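Local structure of uncharacterized protein SP1917 (Streptococcus pneumoniae, 3C9P) at residues S47-C52 with G60-Q65; A15-L20 with A51-D56; Q6-M11 with Q94-L99; V37-W40 with E45-D48; V103-K108 with Q113-K118. The protein is of unknown function and belongs to a family of uncharacterised bacterial proteins, folding as a small, mostly helical single chain. All coordinates share one frame; numbering follows the deposited sequence. Where two conformers were deposited one is given.

Contact 1 (S47-C52 with G60-Q65); sequences SDVLAC and GDFFRQ
The sulfur of Cys52 meets the ring of Phe62 edge-on, an in-plane sulfur-aromatic contact. SG lies 5.1 Å from the centroid of the Phe62 ring and 88° off the ring normal. Its nearest ring atom is CD1 of Phe62, at 3.9 Å, with CE1 hardly farther. The contact joins two short helices of a small helical fold, 46-52 and 59-64, which follow each other in the chain. The backbones stay well apart: the closest CA atoms are those of Cys52 and Phe62, at 8.1 Å. Phe62 bridges this gap. Its CG is anti to the backbone N (chi1 179°), and the ring is thereby carried out from its own helix to the other one.

Cys52 and Val49 sit three residues apart on helix 46-52, so both reach the same ring. Cys52 takes one side of the rim. Val49 comes to the far end of the ring with its CG2 methyl, near the ring plane. These two meet the rim from the other helix; CD1 of Phe63, on the ring's own helix, also lies at its edge. Phe13 and Tyr44 stack with the Phe62 ring, and Thr38 of helix 31-42 also touches it. Phe62 and Val49 are buried, and the contact across the two helices is apolar.

On the outer side of helix 59-64, Arg64 turns back to Asp61 in a salt bridge one turn apart. NH1 of Arg64 approaches from above the carboxylate plane and stands 2.7 Å from OD1 of Asp61.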
# COMPACT_ATOMS: atom_id res chain seq x y z
N SER A 47 6.61 -8.33 9.99
CA SER A 47 6.62 -8.13 11.45
C SER A 47 6.78 -6.65 11.80
O SER A 47 6.26 -6.21 12.82
CB SER A 47 7.69 -8.96 12.16
OG SER A 47 8.98 -8.68 11.63
N ASP A 48 7.54 -5.91 10.96
CA ASP A 48 7.68 -4.46 11.08
C ASP A 48 6.33 -3.76 10.90
O ASP A 48 5.95 -2.87 11.67
CB ASP A 48 8.64 -3.93 10.01
CG ASP A 48 10.09 -4.33 10.25
OD1 ASP A 48 10.44 -4.62 11.41
OD2 ASP A 48 10.87 -4.31 9.27
N VAL A 49 5.62 -4.15 9.85
CA VAL A 49 4.30 -3.56 9.58
C VAL A 49 3.36 -3.78 10.79
O VAL A 49 2.72 -2.83 11.29
CB VAL A 49 3.68 -4.15 8.31
CG1 VAL A 49 2.26 -3.60 8.08
CG2 VAL A 49 4.61 -3.88 7.07
N LEU A 50 3.32 -5.02 11.29
CA LEU A 50 2.48 -5.36 12.43
C LEU A 50 2.90 -4.62 13.71
O LEU A 50 2.04 -4.23 14.50
CB LEU A 50 2.47 -6.89 12.66
CG LEU A 50 1.79 -7.67 11.53
CD1 LEU A 50 1.75 -9.13 11.87
CD2 LEU A 50 0.37 -7.15 11.23
N ALA A 51 4.20 -4.43 13.90
CA ALA A 51 4.69 -3.70 15.08
C ALA A 51 4.16 -2.26 15.08
O ALA A 51 3.82 -1.71 16.14
CB ALA A 51 6.24 -3.74 15.16
N CYS A 52 4.04 -1.66 13.89
CA CYS A 52 3.55 -0.29 13.74
C CYS A 52 2.09 -0.10 14.17
O CYS A 52 1.67 1.02 14.45
CB CYS A 52 3.70 0.20 12.30
SG CYS A 52 5.42 0.44 11.77
N GLY A 60 1.75 8.98 7.01
CA GLY A 60 2.80 9.62 6.22
C GLY A 60 4.18 9.17 6.69
O GLY A 60 5.07 8.87 5.88
N ASP A 61 4.37 9.15 8.00
CA ASP A 61 5.68 8.79 8.55
C ASP A 61 6.05 7.31 8.32
O ASP A 61 7.24 6.99 8.17
CB ASP A 61 5.75 9.16 10.02
CG ASP A 61 6.09 10.64 10.24
OD1 ASP A 61 6.45 11.37 9.28
OD2 ASP A 61 6.00 11.07 11.41
N PHE A 62 5.05 6.44 8.26
CA PHE A 62 5.25 5.04 7.83
C PHE A 62 5.88 4.95 6.43
O PHE A 62 6.91 4.28 6.23
CB PHE A 62 3.92 4.27 7.87
CG PHE A 62 4.01 2.85 7.41
CD1 PHE A 62 4.41 1.84 8.29
CD2 PHE A 62 3.71 2.51 6.11
CE1 PHE A 62 4.49 0.50 7.87
CE2 PHE A 62 3.79 1.16 5.67
CZ PHE A 62 4.17 0.18 6.57
N PHE A 63 5.28 5.64 5.46
CA PHE A 63 5.83 5.75 4.11
C PHE A 63 7.15 6.52 4.01
O PHE A 63 8.02 6.11 3.22
CB PHE A 63 4.78 6.29 3.13
CG PHE A 63 3.80 5.26 2.74
CD1 PHE A 63 2.72 4.99 3.54
CD2 PHE A 63 3.99 4.50 1.59
CE1 PHE A 63 1.77 3.97 3.19
CE2 PHE A 63 3.06 3.50 1.23
CZ PHE A 63 1.96 3.25 2.04
N ARG A 64 7.31 7.59 4.78
CA ARG A 64 8.57 8.37 4.72
C ARG A 64 9.74 7.52 5.16
O ARG A 64 10.86 7.72 4.69
CB ARG A 64 8.52 9.64 5.56
CG ARG A 64 7.56 10.70 5.06
CD ARG A 64 7.58 11.92 5.99
NE ARG A 64 6.61 12.93 5.55
CZ ARG A 64 5.45 13.19 6.15
NH1 ARG A 64 5.10 12.55 7.26
NH2 ARG A 64 4.63 14.11 5.63
N GLN A 65 9.49 6.58 6.05
CA GLN A 65 10.57 5.76 6.65
C GLN A 65 10.71 4.34 6.10
O GLN A 65 11.47 3.50 6.67
CB GLN A 65 10.40 5.75 8.16
CG GLN A 65 10.59 7.15 8.77
CD GLN A 65 10.26 7.20 10.25
OE1 GLN A 65 9.12 7.00 10.65
NE2 GLN A 65 11.27 7.46 11.07

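Contact 2 (A15-L20 with A51-D56); sequences AVYLAL and ACLDRD
The Tyr17 ring is met obliquely by the CD2 methyl of Leu53. The nearest ring atom is CD2 of Tyr17, 4.1 Å from CD2 of Leu53. The two side chains cross at about a right angle. Phe13, one turn earlier on helix 13-26, also meets the Tyr17 ring, with the two planes inclined by only about 20°. Beyond the ring, the hydroxyl of Tyr17 is hydrogen-bonded to ND1 of His35, so the polar end of this buried side chain is satisfied.

The same methyl of Leu53 serves a second partner. It lies 4.2 Å from CG of Leu18, the next residue on the helix. CD2 of Leu53 thus touches both a buried tyrosine and an exposed leucine, which lie in directions roughly at right angles. The CB of Leu53 is not aimed at helix 13-26. CG stands anti to the carbonyl carbon (chi1 -66°), and it is the CD2 methyl that does the touching. Leu53 also touches Phe13 and Ala14.

Leu53 is the second residue of a type I beta turn from Cys52 to Arg55. In this helical fold, the turn lies at the C-terminal end of helix 46-52 and packs Leu53 on helix 13-26.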
# COMPACT_ATOMS: atom_id res chain seq x y z
N ALA A 15 -5.06 3.00 12.27
CA ALA A 15 -6.42 3.12 11.75
C ALA A 15 -6.51 3.12 10.24
O ALA A 15 -7.39 2.47 9.66
CB ALA A 15 -7.06 4.39 12.29
N VAL A 16 -5.64 3.88 9.58
CA VAL A 16 -5.64 3.89 8.10
C VAL A 16 -5.36 2.48 7.53
O VAL A 16 -6.06 2.03 6.60
CB VAL A 16 -4.66 4.96 7.52
CG1 VAL A 16 -4.68 4.92 5.96
CG2 VAL A 16 -5.06 6.38 8.02
N TYR A 17 -4.33 1.82 8.05
CA TYR A 17 -3.94 0.50 7.56
C TYR A 17 -5.01 -0.55 7.85
O TYR A 17 -5.32 -1.41 6.98
CB TYR A 17 -2.57 0.10 8.17
CG TYR A 17 -2.01 -1.17 7.60
CD1 TYR A 17 -1.49 -1.20 6.29
CD2 TYR A 17 -1.99 -2.34 8.36
CE1 TYR A 17 -0.98 -2.38 5.75
CE2 TYR A 17 -1.46 -3.53 7.83
CZ TYR A 17 -0.97 -3.53 6.53
OH TYR A 17 -0.46 -4.68 6.01
N LEU A 18 -5.60 -0.48 9.04
CA LEU A 18 -6.71 -1.40 9.37
C LEU A 18 -7.96 -1.20 8.49
O LEU A 18 -8.67 -2.16 8.16
CB LEU A 18 -7.06 -1.35 10.86
CG LEU A 18 -5.96 -1.86 11.80
CD1 LEU A 18 -6.33 -1.49 13.24
CD2 LEU A 18 -5.78 -3.33 11.66
N ALA A 19 -8.20 0.03 8.06
CA ALA A 19 -9.26 0.28 7.07
C ALA A 19 -8.97 -0.37 5.71
O ALA A 19 -9.90 -0.83 5.05
CB ALA A 19 -9.51 1.79 6.91
N LEU A 20 -7.70 -0.38 5.27
CA LEU A 20 -7.31 -1.12 4.04
C LEU A 20 -7.65 -2.60 4.17
O LEU A 20 -8.27 -3.21 3.28
CB LEU A 20 -5.79 -1.01 3.77
CG LEU A 20 -5.07 0.24 3.29
CD1 LEU A 20 -3.59 -0.08 3.11
CD2 LEU A 20 -5.65 0.79 2.00
N ALA A 51 4.20 -4.43 13.90
CA ALA A 51 4.69 -3.70 15.08
C ALA A 51 4.16 -2.26 15.08
O ALA A 51 3.82 -1.71 16.14
CB ALA A 51 6.24 -3.74 15.16
N CYS A 52 4.04 -1.66 13.89
CA CYS A 52 3.55 -0.29 13.74
C CYS A 52 2.09 -0.10 14.17
O CYS A 52 1.67 1.02 14.45
CB CYS A 52 3.70 0.20 12.30
SG CYS A 52 5.42 0.44 11.77
N LEU A 53 1.33 -1.19 14.22
CA LEU A 53 -0.03 -1.13 14.72
C LEU A 53 -0.05 -0.73 16.20
O LEU A 53 -1.06 -0.21 16.68
CB LEU A 53 -0.75 -2.48 14.55
CG LEU A 53 -0.99 -2.91 13.10
CD1 LEU A 53 -1.64 -4.29 13.11
CD2 LEU A 53 -1.85 -1.85 12.38
N ASP A 54 1.03 -1.00 16.92
CA ASP A 54 1.08 -0.66 18.36
C ASP A 54 1.87 0.63 18.62
O ASP A 54 2.28 0.92 19.75
CB ASP A 54 1.65 -1.82 19.17
CG ASP A 54 1.49 -1.63 20.67
OD1 ASP A 54 0.39 -1.26 21.11
OD2 ASP A 54 2.47 -1.84 21.41
N ARG A 55 2.07 1.42 17.56
CA ARG A 55 2.76 2.70 17.65
C ARG A 55 1.83 3.82 17.19
O ARG A 55 0.82 3.56 16.50
CB ARG A 55 4.06 2.65 16.83
CG ARG A 55 5.12 1.74 17.45
CD ARG A 55 6.45 1.69 16.68
NE ARG A 55 7.42 2.72 17.11
CZ ARG A 55 7.94 3.66 16.31
NH1 ARG A 55 7.60 3.73 15.02
NH2 ARG A 55 8.82 4.54 16.81
N ASP A 56 2.14 5.04 17.59
CA ASP A 56 1.27 6.16 17.19
C ASP A 56 1.79 6.88 15.95
O ASP A 56 1.34 7.99 15.61
CB ASP A 56 0.99 7.11 18.36
CG ASP A 56 -0.05 6.55 19.30
OD1 ASP A 56 -1.23 6.35 18.87
OD2 ASP A 56 0.31 6.33 20.48

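Contact 3 (Q6-M11 with Q94-L99); sequences QKLYNM and QEIRRL
Two apolar pairs make the first shell, and Ile96 takes part in both. Its CG2 methyl meets CD2 of Leu8 at 3.9 Å, the two side chains reaching toward each other tip to tip. Its CD1 methyl approaches the Tyr9 ring obliquely, 3.7 Å from CE1 of Tyr9. The branched side chain of Ile96 thus uses one arm for each residue. Its chi1 (-75°) directs CG2 to Leu8, and the extended chi2 (173°) carries CD1 out to the Tyr9 ring.

Arg97 adds a looser contact beside the Leu8-Ile96 pair. Its NH1 does the touching, 4.2 Å from CD2 of Leu8. The arginine chain is bent at chi2.

The polar ends are held farther out. The hydroxyl of Tyr9 is hydrogen-bonded to Asp90, which also receives NE2 of Gln6. Arg97 gives NH2 to the backbone oxygen of Ala3 and forms a salt bridge with Asp100 through NH1. Gln6 also packs on Tyr9 itself: its CA lies 4.0 Å above the ring plane, over the centre.

On helix 91-107, NH1 of Arg98 bonds OE1 of Glu95 at 3.0 Å in a salt bridge. Glu95 also pairs with Arg73. The arrangement is that of an N-terminal segment laid against helix 91-107, with an apolar seam inside and charged groups around it.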
# COMPACT_ATOMS: atom_id res chain seq x y z
N GLN A 6 -2.93 16.10 1.70
CA GLN A 6 -1.84 15.88 2.64
C GLN A 6 -2.33 15.71 4.08
O GLN A 6 -1.57 15.28 4.94
CB GLN A 6 -0.82 17.02 2.53
CG GLN A 6 -0.20 17.10 1.11
CD GLN A 6 1.05 17.97 1.02
OE1 GLN A 6 1.25 18.86 1.82
NE2 GLN A 6 1.89 17.70 0.03
N LYS A 7 -3.59 16.03 4.34
CA LYS A 7 -4.23 15.68 5.62
C LYS A 7 -4.07 14.18 5.92
O LYS A 7 -3.91 13.78 7.07
CB LYS A 7 -5.72 16.10 5.65
CG LYS A 7 -5.88 17.63 5.67
CD LYS A 7 -7.32 18.17 5.66
CE LYS A 7 -7.26 19.70 5.42
NZ LYS A 7 -8.59 20.38 5.21
N LEU A 8 -4.08 13.35 4.88
CA LEU A 8 -3.82 11.91 5.04
C LEU A 8 -2.49 11.60 5.76
O LEU A 8 -2.41 10.65 6.55
CB LEU A 8 -3.82 11.23 3.67
CG LEU A 8 -3.61 9.72 3.63
CD1 LEU A 8 -4.68 8.94 4.43
CD2 LEU A 8 -3.62 9.28 2.18
N TYR A 9 -1.45 12.36 5.46
CA TYR A 9 -0.12 12.07 5.99
C TYR A 9 -0.10 12.08 7.52
O TYR A 9 0.74 11.42 8.12
CB TYR A 9 0.90 13.07 5.49
CG TYR A 9 1.05 13.17 3.98
CD1 TYR A 9 0.52 12.19 3.12
CD2 TYR A 9 1.77 14.24 3.42
CE1 TYR A 9 0.67 12.29 1.76
CE2 TYR A 9 1.94 14.34 2.05
CZ TYR A 9 1.37 13.37 1.23
OH TYR A 9 1.54 13.47 -0.12
N ASN A 10 -1.00 12.85 8.14
CA ASN A 10 -0.98 13.02 9.57
C ASN A 10 -2.01 12.17 10.28
O ASN A 10 -2.09 12.22 11.51
CB ASN A 10 -1.14 14.49 9.93
CG ASN A 10 -0.07 15.35 9.28
OD1 ASN A 10 1.11 14.98 9.27
ND2 ASN A 10 -0.48 16.47 8.68
N MSE A 11 -2.80 11.41 9.53
CA MSE A 11 -3.71 10.42 10.13
C MSE A 11 -2.90 9.24 10.66
O MSE A 11 -1.87 8.91 10.10
CB MSE A 11 -4.76 9.97 9.14
CG MSE A 11 -5.62 11.17 8.69
SE MSE A 11 -7.02 10.54 7.48
CE MSE A 11 -7.46 12.26 6.61
N GLN A 94 2.37 9.53 -4.09
CA GLN A 94 2.49 8.56 -5.17
C GLN A 94 2.73 7.14 -4.64
O GLN A 94 2.11 6.21 -5.14
CB GLN A 94 3.54 9.02 -6.20
CG GLN A 94 3.62 8.17 -7.43
CD GLN A 94 4.64 8.69 -8.44
OE1 GLN A 94 5.83 8.81 -8.13
NE2 GLN A 94 4.18 8.98 -9.64
N GLU A 95 3.58 6.98 -3.62
CA GLU A 95 3.83 5.66 -2.99
C GLU A 95 2.57 5.16 -2.28
O GLU A 95 2.26 3.97 -2.32
CB GLU A 95 5.00 5.72 -1.98
CG GLU A 95 6.36 6.24 -2.55
CD GLU A 95 6.89 5.44 -3.75
OE1 GLU A 95 6.22 4.50 -4.22
OE2 GLU A 95 8.01 5.75 -4.22
N ILE A 96 1.86 6.07 -1.63
CA ILE A 96 0.62 5.74 -0.92
C ILE A 96 -0.40 5.20 -1.92
O ILE A 96 -1.07 4.20 -1.66
CB ILE A 96 0.07 6.97 -0.16
CG1 ILE A 96 0.92 7.22 1.10
CG2 ILE A 96 -1.45 6.84 0.14
CD1 ILE A 96 0.61 8.56 1.90
N ARG A 97 -0.52 5.87 -3.07
CA ARG A 97 -1.49 5.47 -4.08
C ARG A 97 -1.06 4.17 -4.76
O ARG A 97 -1.92 3.40 -5.17
CB ARG A 97 -1.73 6.57 -5.11
CG ARG A 97 -2.47 7.80 -4.53
CD ARG A 97 -3.88 7.39 -4.06
NE ARG A 97 -4.67 8.55 -3.63
CZ ARG A 97 -5.19 8.71 -2.42
NH1 ARG A 97 -5.01 7.80 -1.48
NH2 ARG A 97 -5.89 9.79 -2.15
N ARG A 98 0.24 3.92 -4.86
CA ARG A 98 0.69 2.61 -5.37
C ARG A 98 0.24 1.48 -4.43
O ARG A 98 -0.24 0.44 -4.90
CB ARG A 98 2.20 2.56 -5.59
CG ARG A 98 2.68 3.37 -6.77
CD ARG A 98 4.19 3.44 -6.81
NE ARG A 98 4.62 4.14 -8.02
CZ ARG A 98 5.67 4.94 -8.13
NH1 ARG A 98 6.44 5.21 -7.08
NH2 ARG A 98 5.95 5.49 -9.30
N LEU A 99 0.35 1.70 -3.12
CA LEU A 99 -0.24 0.69 -2.19
C LEU A 99 -1.76 0.52 -2.37
O LEU A 99 -2.28 -0.61 -2.37
CB LEU A 99 0.11 0.96 -0.71
CG LEU A 99 -0.43 -0.12 0.26
CD1 LEU A 99 0.15 -1.49 -0.06
CD2 LEU A 99 -0.17 0.27 1.72

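Contact 4 (V37-W40 with E45-D48); sequences VTSW and EVSD
Ser39 overlaps the start of the next helix with both its side-chain atoms. Its CB lies 3.9 Å from CG2 of Val46. Its OG comes to the backbone, 3.9 Å from N of Val46 and 4.1 Å from CA of Glu45. These are van der Waals distances. The hydroxyl has its polar partner in the linker instead, where OG of Ser39 is hydrogen-bonded to the backbone oxygen of Tyr44. OG is anti to the backbone N of Ser39 (chi1 178°), and this sets it facing the incoming chain. Ser39 and Glu45 are also the pair whose CA atoms are nearest across the contact, 5.6 Å apart.

The contact belongs to a tight connection between two consecutive helices: helix 31-42 ends, the chain turns, and helix 46-52 begins. Glu45 occupies the N-cap position. Its backbone N is hydrogen-bonded to OD2 of Asp48 at 3.1 Å, with an N-H...O angle of 153°. Asp48 N makes a weak bond back to O of Glu45.

The Glu45 side chain leaves the contact, its CB pointing away from helix 31-42. Val46 turns its methyl inward and also touches Glu32 and His35, on the same helix as Ser39.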
# COMPACT_ATOMS: atom_id res chain seq x y z
N VAL A 37 1.73 -7.58 0.35
CA VAL A 37 1.96 -6.55 -0.71
C VAL A 37 2.56 -5.25 -0.13
O VAL A 37 3.34 -4.58 -0.79
CB VAL A 37 0.70 -6.24 -1.62
CG1 VAL A 37 0.13 -7.55 -2.28
CG2 VAL A 37 -0.39 -5.48 -0.84
N THR A 38 2.22 -4.92 1.12
CA THR A 38 2.78 -3.74 1.77
C THR A 38 4.29 -3.96 1.98
O THR A 38 5.10 -3.07 1.69
CB THR A 38 2.08 -3.44 3.11
OG1 THR A 38 0.68 -3.25 2.87
CG2 THR A 38 2.67 -2.18 3.76
N SER A 39 4.64 -5.11 2.53
CA SER A 39 6.04 -5.51 2.72
C SER A 39 6.84 -5.48 1.40
O SER A 39 7.94 -4.94 1.33
CB SER A 39 6.09 -6.91 3.32
OG SER A 39 7.44 -7.35 3.47
N TRP A 40 6.27 -6.06 0.35
CA TRP A 40 6.90 -6.06 -0.97
C TRP A 40 7.20 -4.64 -1.46
O TRP A 40 8.32 -4.33 -1.86
CB TRP A 40 6.00 -6.80 -1.96
CG TRP A 40 6.56 -6.80 -3.35
CD1 TRP A 40 7.54 -7.58 -3.86
CD2 TRP A 40 6.14 -5.95 -4.41
NE1 TRP A 40 7.77 -7.28 -5.18
CE2 TRP A 40 6.91 -6.28 -5.54
CE3 TRP A 40 5.15 -4.96 -4.52
CZ2 TRP A 40 6.75 -5.64 -6.76
CZ3 TRP A 40 5.01 -4.31 -5.73
CH2 TRP A 40 5.78 -4.67 -6.84
N GLU A 45 9.60 -5.56 6.78
CA GLU A 45 9.25 -6.96 7.08
C GLU A 45 7.80 -6.96 7.53
O GLU A 45 7.33 -5.97 8.07
CB GLU A 45 10.13 -7.54 8.19
CG GLU A 45 11.63 -7.70 7.85
CD GLU A 45 11.89 -8.46 6.54
OE1 GLU A 45 11.26 -9.52 6.31
OE2 GLU A 45 12.73 -8.00 5.72
N VAL A 46 7.06 -8.03 7.26
CA VAL A 46 5.68 -8.11 7.74
C VAL A 46 5.63 -7.82 9.25
O VAL A 46 4.73 -7.12 9.72
CB VAL A 46 5.06 -9.49 7.42
CG1 VAL A 46 3.73 -9.72 8.22
CG2 VAL A 46 4.86 -9.59 5.92
N SER A 47 6.61 -8.33 9.99
CA SER A 47 6.62 -8.13 11.45
C SER A 47 6.78 -6.65 11.80
O SER A 47 6.26 -6.21 12.82
CB SER A 47 7.69 -8.96 12.16
OG SER A 47 8.98 -8.68 11.63
N ASP A 48 7.54 -5.91 10.96
CA ASP A 48 7.68 -4.46 11.08
C ASP A 48 6.33 -3.76 10.90
O ASP A 48 5.95 -2.87 11.67
CB ASP A 48 8.64 -3.93 10.01
CG ASP A 48 10.09 -4.33 10.25
OD1 ASP A 48 10.44 -4.62 11.41
OD2 ASP A 48 10.87 -4.31 9.27

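Contact 5 (V103-K108 with Q113-K118); sequences VDWLAK and QQVLEK
A helical hairpin closes the fold at its C-terminal end, where a short loop leads from helix 91-107 to helix 112-119. The axes of 103-107 and 113-118 approach to 10.0 Å and run at 135° to each other, an oblique antiparallel pair. Trp105 and Val115 are the nearest residues by backbone.

Lys118 lies over one face of the Trp105 indole. Its CE is 3.6 Å from the centroid of the six-membered ring and 10° off the normal, a CH-pi contact. CD of Lys118 sits 3.6 Å from CE2 of Trp105, nearer the middle of the ring system. NZ of Lys118 is 4.2 Å from the same six-membered centroid, 25° off the normal, in a cation-pi contact. The lysine leaves its helix extended, with CG anti to the backbone N. It then bends at chi3 and chi4, which keeps CD, CE and NZ all close to the ring. The indole NE1 is hydrogen-bonded to the hydroxyl of Tyr119, which helps to fix the turn of the ring.

Val115 fills the inner side of the pair. Its CG2 meets CB of Trp105 at 3.5 Å and CD2 of Leu106 at 3.9 Å. Leu106 and Val115 cross at about a right angle. Leu106 is buried and reaches on to Val34 and Val37 of helix 31-42 and to Val24 of helix 13-26.

The arrangement is an alpha-hairpin of two consecutive helices, with an apolar inner side and a lysine-tryptophan cation-pi pair at its rim.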
# COMPACT_ATOMS: atom_id res chain seq x y z
N VAL A 103 -3.77 -3.01 -3.14
CA VAL A 103 -4.86 -3.42 -2.27
C VAL A 103 -6.14 -3.52 -3.09
O VAL A 103 -6.97 -4.40 -2.85
CB VAL A 103 -5.05 -2.45 -1.08
CG1 VAL A 103 -6.29 -2.78 -0.31
CG2 VAL A 103 -3.84 -2.57 -0.13
N ASP A 104 -6.29 -2.64 -4.08
CA ASP A 104 -7.45 -2.78 -4.99
C ASP A 104 -7.45 -4.12 -5.71
O ASP A 104 -8.50 -4.78 -5.79
CB ASP A 104 -7.53 -1.63 -5.97
CG ASP A 104 -8.93 -1.48 -6.57
OD1 ASP A 104 -9.94 -1.55 -5.83
OD2 ASP A 104 -8.99 -1.29 -7.80
N TRP A 105 -6.29 -4.57 -6.19
CA TRP A 105 -6.20 -5.93 -6.76
C TRP A 105 -6.66 -7.00 -5.77
O TRP A 105 -7.37 -7.90 -6.15
CB TRP A 105 -4.79 -6.27 -7.27
CG TRP A 105 -4.39 -5.55 -8.52
CD1 TRP A 105 -3.36 -4.64 -8.64
CD2 TRP A 105 -4.97 -5.69 -9.82
NE1 TRP A 105 -3.28 -4.20 -9.95
CE2 TRP A 105 -4.26 -4.82 -10.69
CE3 TRP A 105 -6.03 -6.46 -10.34
CZ2 TRP A 105 -4.57 -4.70 -12.05
CZ3 TRP A 105 -6.35 -6.33 -11.72
CH2 TRP A 105 -5.61 -5.45 -12.56
N LEU A 106 -6.24 -6.90 -4.51
CA LEU A 106 -6.69 -7.85 -3.48
C LEU A 106 -8.21 -7.83 -3.26
O LEU A 106 -8.83 -8.90 -3.12
CB LEU A 106 -5.93 -7.64 -2.15
CG LEU A 106 -4.40 -7.68 -2.22
CD1 LEU A 106 -3.78 -7.37 -0.86
CD2 LEU A 106 -3.92 -9.01 -2.73
N ALA A 107 -8.81 -6.63 -3.21
CA ALA A 107 -10.26 -6.47 -3.03
C ALA A 107 -11.00 -7.03 -4.22
O ALA A 107 -12.15 -7.48 -4.12
CB ALA A 107 -10.63 -5.01 -2.84
N LYS A 108 -10.30 -7.03 -5.36
CA LYS A 108 -10.82 -7.60 -6.57
C LYS A 108 -10.50 -9.10 -6.75
O LYS A 108 -10.77 -9.66 -7.81
CB LYS A 108 -10.36 -6.77 -7.76
CG LYS A 108 -11.44 -5.84 -8.17
CD LYS A 108 -10.98 -4.47 -8.50
CE LYS A 108 -11.71 -3.56 -7.56
NZ LYS A 108 -12.20 -2.37 -8.26
N GLN A 113 0.38 -13.40 -4.18
CA GLN A 113 1.26 -14.02 -5.18
C GLN A 113 0.93 -13.50 -6.60
O GLN A 113 1.82 -13.11 -7.37
CB GLN A 113 1.17 -15.55 -5.11
CG GLN A 113 2.12 -16.30 -6.07
CD GLN A 113 1.85 -17.81 -6.13
OE1 GLN A 113 1.16 -18.37 -5.26
NE2 GLN A 113 2.37 -18.46 -7.15
N GLN A 114 -0.36 -13.48 -6.93
CA GLN A 114 -0.78 -12.95 -8.26
C GLN A 114 -0.46 -11.46 -8.47
O GLN A 114 -0.09 -11.02 -9.56
CB GLN A 114 -2.27 -13.18 -8.47
CG GLN A 114 -2.59 -14.66 -8.77
CD GLN A 114 -4.07 -14.95 -8.75
OE1 GLN A 114 -4.81 -14.40 -7.94
NE2 GLN A 114 -4.52 -15.81 -9.67
N VAL A 115 -0.62 -10.68 -7.40
CA VAL A 115 -0.28 -9.27 -7.44
C VAL A 115 1.22 -9.04 -7.67
O VAL A 115 1.59 -8.24 -8.54
CB VAL A 115 -0.81 -8.54 -6.19
CG1 VAL A 115 -0.31 -7.10 -6.16
CG2 VAL A 115 -2.31 -8.57 -6.20
N LEU A 116 2.07 -9.72 -6.90
CA LEU A 116 3.51 -9.64 -7.10
C LEU A 116 3.88 -10.13 -8.50
O LEU A 116 4.71 -9.52 -9.18
CB LEU A 116 4.26 -10.47 -6.04
CG LEU A 116 4.75 -9.74 -4.76
CD1 LEU A 116 3.64 -9.00 -4.04
CD2 LEU A 116 5.49 -10.74 -3.79
N GLU A 117 3.26 -11.22 -8.95
CA GLU A 117 3.56 -11.76 -10.27
C GLU A 117 3.24 -10.76 -11.38
O GLU A 117 3.93 -10.71 -12.38
CB GLU A 117 2.86 -13.10 -10.50
CG GLU A 117 3.58 -14.24 -9.78
CD GLU A 117 2.95 -15.59 -10.02
OE1 GLU A 117 2.18 -15.72 -10.99
OE2 GLU A 117 3.24 -16.52 -9.23
N LYS A 118 2.22 -9.94 -11.15
CA LYS A 118 1.82 -8.88 -12.08
C LYS A 118 2.93 -7.85 -12.28
O LYS A 118 3.12 -7.34 -13.39
CB LYS A 118 0.56 -8.20 -11.56
CG LYS A 118 -0.13 -7.26 -12.51
CD LYS A 118 -1.50 -6.81 -11.92
CE LYS A 118 -2.64 -7.79 -12.24
NZ LYS A 118 -2.90 -7.87 -13.73

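How the contacts relate
Contacts 1 and 3 are buried, contacts 2 and 5 partly so, and contact 4 lies at the surface. Contacts 1, 2 and 4 share helix 46-52: contact 4 lies at its start, contact 1 faces helix 59-64, and contact 2 lies at its far end. Contacts 3 and 5 use different parts of helix 91-107, with centres about 19 Å apart. Thr38 touches residues of contacts 1, 2 and 3, and Val37 joins contact 4 to contact 5. The chemistry shifts with place. Contacts 1 and 2 are apolar, with a sulfur in contact 1; contact 3 is mainly apolar with an arginine at its side. Contact 4 sets a serine against backbone and a valine; contact 5 adds a cation-pi pair.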